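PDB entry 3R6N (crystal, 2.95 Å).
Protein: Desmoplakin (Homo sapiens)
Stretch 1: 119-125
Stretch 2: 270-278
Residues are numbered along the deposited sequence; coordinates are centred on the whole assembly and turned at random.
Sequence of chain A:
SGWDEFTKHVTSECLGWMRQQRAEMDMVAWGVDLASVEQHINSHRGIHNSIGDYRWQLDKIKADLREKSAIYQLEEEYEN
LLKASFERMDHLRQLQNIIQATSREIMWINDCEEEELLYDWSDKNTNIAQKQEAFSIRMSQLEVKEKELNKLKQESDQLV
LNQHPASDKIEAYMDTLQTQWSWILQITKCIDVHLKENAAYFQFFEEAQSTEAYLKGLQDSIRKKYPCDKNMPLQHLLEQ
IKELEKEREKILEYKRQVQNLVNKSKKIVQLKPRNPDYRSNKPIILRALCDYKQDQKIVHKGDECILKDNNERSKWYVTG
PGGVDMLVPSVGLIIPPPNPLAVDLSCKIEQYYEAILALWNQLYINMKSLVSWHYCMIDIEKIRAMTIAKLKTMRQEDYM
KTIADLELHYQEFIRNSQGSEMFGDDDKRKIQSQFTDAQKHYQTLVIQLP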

# COMPACT_ATOMS: atom_id res chain seq x y z
N TYR A 119 -10.50 6.95 7.93
CA TYR A 119 -9.37 7.54 7.22
C TYR A 119 -9.62 7.58 5.72
O TYR A 119 -10.27 6.69 5.17
N ASP A 120 -9.10 8.61 5.07
CA ASP A 120 -9.26 8.79 3.62
C ASP A 120 -8.02 8.30 2.87
O ASP A 120 -6.93 8.85 3.04
N TRP A 121 -8.19 7.28 2.03
CA TRP A 121 -7.07 6.69 1.29
C TRP A 121 -7.12 6.99 -0.20
O TRP A 121 -6.39 6.38 -0.99
N SER A 122 -7.97 7.93 -0.59
CA SER A 122 -8.09 8.32 -1.99
C SER A 122 -6.87 9.12 -2.43
O SER A 122 -5.88 9.21 -1.71
N ASP A 123 -6.96 9.69 -3.63
CA ASP A 123 -5.89 10.54 -4.15
C ASP A 123 -5.85 11.91 -3.50
O ASP A 123 -4.82 12.59 -3.53
N LYS A 124 -6.96 12.33 -2.90
CA LYS A 124 -7.04 13.61 -2.22
C LYS A 124 -6.14 13.66 -0.98
O LYS A 124 -5.79 14.73 -0.50
N ASN A 125 -5.78 12.49 -0.46
CA ASN A 125 -4.90 12.42 0.71
C ASN A 125 -3.46 12.11 0.31
O ASN A 125 -3.11 10.96 0.05
N GLN A 270 -5.23 1.85 -7.93
CA GLN A 270 -6.22 2.87 -8.25
C GLN A 270 -6.77 3.55 -7.00
O GLN A 270 -7.19 2.88 -6.06
N LEU A 271 -6.78 4.88 -7.01
CA LEU A 271 -7.22 5.65 -5.85
C LEU A 271 -8.51 6.45 -6.07
O LEU A 271 -9.34 6.55 -5.18
N LYS A 272 -8.67 7.02 -7.26
CA LYS A 272 -9.83 7.88 -7.51
C LYS A 272 -11.17 7.21 -7.19
O LYS A 272 -12.05 7.84 -6.61
N PRO A 273 -11.33 5.94 -7.58
CA PRO A 273 -12.60 5.25 -7.33
C PRO A 273 -12.96 5.14 -5.84
O PRO A 273 -14.09 4.80 -5.51
N ARG A 274 -12.01 5.43 -4.96
CA ARG A 274 -12.29 5.38 -3.53
C ARG A 274 -13.24 6.49 -3.12
O ARG A 274 -13.93 6.38 -2.10
N ASN A 275 -13.28 7.56 -3.92
CA ASN A 275 -14.19 8.67 -3.68
C ASN A 275 -15.60 8.38 -4.15
O ASN A 275 -15.80 7.83 -5.23
N PRO A 276 -16.59 8.76 -3.34
CA PRO A 276 -18.01 8.45 -3.57
C PRO A 276 -18.53 9.07 -4.86
O PRO A 276 -19.51 8.59 -5.42
N ASP A 277 -17.86 10.13 -5.31
CA ASP A 277 -18.31 10.91 -6.46
C ASP A 277 -17.75 10.46 -7.80
O ASP A 277 -18.29 10.81 -8.85
N TYR A 278 -16.67 9.68 -7.77
CA TYR A 278 -16.01 9.19 -8.99
C TYR A 278 -16.97 8.33 -9.82
O TYR A 278 -17.62 7.43 -9.29

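Two segments of the desmoplakin chain, distant in sequence, meet in a small contact that buries 421 Å² in all, with the backbones closest at S122 and L271, whose CA atoms lie 4.8 Å apart. Q270 enters from outside the contact, its m side chain out of reach of stretch 1. L271 begins the packing: its CA-to-CB bond points toward stretch 1, and its chi1 of -94° falls between wells. L271 CG lies 3.5 Å from W121 O, while L271 CB sits 3.7 Å from D123 N, so the buried leucine lies against the backbone of 121-123.

A 3-10 segment follows, and here K272 directs its CA-to-CB bond away. Its m, t, t, m side chain nevertheless returns, bringing K272 NZ within 2.9 Å of D123 OD1 in a hydrogen-bonded salt bridge; D123 meets it with a p rotamer. P273 points away and makes no contact.

R274 points toward stretch 1 with chi1 m and chi2 t. Its CD is 3.5 Å from W121 O, and its NE is 3.6 Å from W121 CB, whereas the tryptophan ring itself (chi1 m) leads away. Both terminal guanidinium nitrogens are satisfied elsewhere in the structure.

N275, also m and directed toward stretch 1, occupies a polar cluster. N275 OD1 approaches S122 OG at 3.2 Å, and N275 ND2 lies 3.3 Å from D123 OD2 and 3.2 Å from K124 CE. The p rotamer of S122 lets its OG donate a hydrogen bond to D120 OD1 (2.8 Å), an acceptor that also receives S122 N (3.1 Å), thereby fixing the serine beside N275.

P276 lies beyond contact distance within the type I turn from N275 to Y278. At D277 (chi1 p), OD1 forms a long salt bridge with NZ of the extended K124 side chain at 3.6 Å, at the exposed margin. Y278, chi1 t, stays clear of stretch 1.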

# COMPACT_ATOMS: atom_id res chain seq x y z
CB TYR A 119 -8.08 6.78 7.52
CG TYR A 119 -6.83 7.55 7.19
CD1 TYR A 119 -6.41 8.60 7.99
CD2 TYR A 119 -6.07 7.23 6.08
CE1 TYR A 119 -5.27 9.32 7.70
CE2 TYR A 119 -4.92 7.94 5.77
CZ TYR A 119 -4.53 8.98 6.59
OH TYR A 119 -3.39 9.70 6.30
CB ASP A 120 -9.54 10.26 3.30
CG ASP A 120 -9.73 10.52 1.82
OD1 ASP A 120 -10.07 9.56 1.09
OD2 ASP A 120 -9.55 11.68 1.39
CB TRP A 121 -7.01 5.18 1.49
CG TRP A 121 -6.59 4.76 2.86
CD1 TRP A 121 -7.37 4.21 3.83
CD2 TRP A 121 -5.27 4.85 3.41
NE1 TRP A 121 -6.63 3.95 4.96
CE2 TRP A 121 -5.33 4.33 4.73
CE3 TRP A 121 -4.04 5.31 2.93
CZ2 TRP A 121 -4.22 4.28 5.56
CZ3 TRP A 121 -2.93 5.25 3.76
CH2 TRP A 121 -3.03 4.74 5.06
CB SER A 122 -9.33 9.18 -2.20
OG SER A 122 -9.24 10.39 -1.47
CB ASP A 123 -6.02 10.68 -5.67
CG ASP A 123 -7.31 11.36 -6.08
OD1 ASP A 123 -7.28 12.19 -7.02
OD2 ASP A 123 -8.37 11.06 -5.48
CB LYS A 124 -8.48 13.91 -1.79
CG LYS A 124 -9.50 13.95 -2.91
CD LYS A 124 -10.91 14.00 -2.33
CE LYS A 124 -11.99 13.93 -3.40
NZ LYS A 124 -13.35 13.81 -2.78
CB ASN A 125 -5.40 11.37 1.71
CG ASN A 125 -4.55 11.32 2.96
OD1 ASN A 125 -4.06 12.34 3.44
ND2 ASN A 125 -4.37 10.11 3.51
CB GLN A 270 -7.38 2.27 -9.04
CG GLN A 270 -7.02 1.89 -10.46
CD GLN A 270 -8.24 1.77 -11.35
OE1 GLN A 270 -9.12 2.64 -11.34
NE2 GLN A 270 -8.29 0.70 -12.14
CB LEU A 271 -6.11 6.59 -5.38
CG LEU A 271 -5.18 6.09 -4.27
CD1 LEU A 271 -4.84 4.63 -4.46
CD2 LEU A 271 -3.92 6.94 -4.19
CB LYS A 272 -9.82 8.42 -8.94
CG LYS A 272 -8.69 9.39 -9.20
CD LYS A 272 -8.78 9.98 -10.59
CE LYS A 272 -7.61 10.90 -10.87
NZ LYS A 272 -7.59 12.05 -9.92
CB PRO A 273 -12.38 3.87 -7.93
CG PRO A 273 -11.35 4.09 -8.98
CD PRO A 273 -10.43 5.12 -8.41
CB ARG A 274 -11.00 5.46 -2.72
CG ARG A 274 -10.01 4.37 -3.04
CD ARG A 274 -8.95 4.25 -1.97
NE ARG A 274 -9.48 3.71 -0.73
CZ ARG A 274 -9.63 2.41 -0.49
NH1 ARG A 274 -9.28 1.52 -1.40
NH2 ARG A 274 -10.12 2.00 0.67
CB ASN A 275 -13.68 9.94 -4.36
CG ASN A 275 -12.43 10.49 -3.70
OD1 ASN A 275 -12.32 10.49 -2.47
ND2 ASN A 275 -11.49 10.97 -4.52
CB PRO A 276 -18.71 9.06 -2.35
CG PRO A 276 -17.63 9.26 -1.33
CD PRO A 276 -16.39 9.55 -2.11
CB ASP A 277 -17.89 12.37 -6.28
CG ASP A 277 -16.41 12.53 -5.99
OD1 ASP A 277 -16.05 12.53 -4.80
OD2 ASP A 277 -15.63 12.63 -6.96
CB TYR A 278 -14.75 8.39 -8.62
CG TYR A 278 -14.12 7.60 -9.75
CD1 TYR A 278 -13.12 8.15 -10.54
CD2 TYR A 278 -14.52 6.29 -10.01
CE1 TYR A 278 -12.54 7.42 -11.57
CE2 TYR A 278 -13.95 5.56 -11.03
CZ TYR A 278 -12.96 6.12 -11.81
OH TYR A 278 -12.40 5.38 -12.83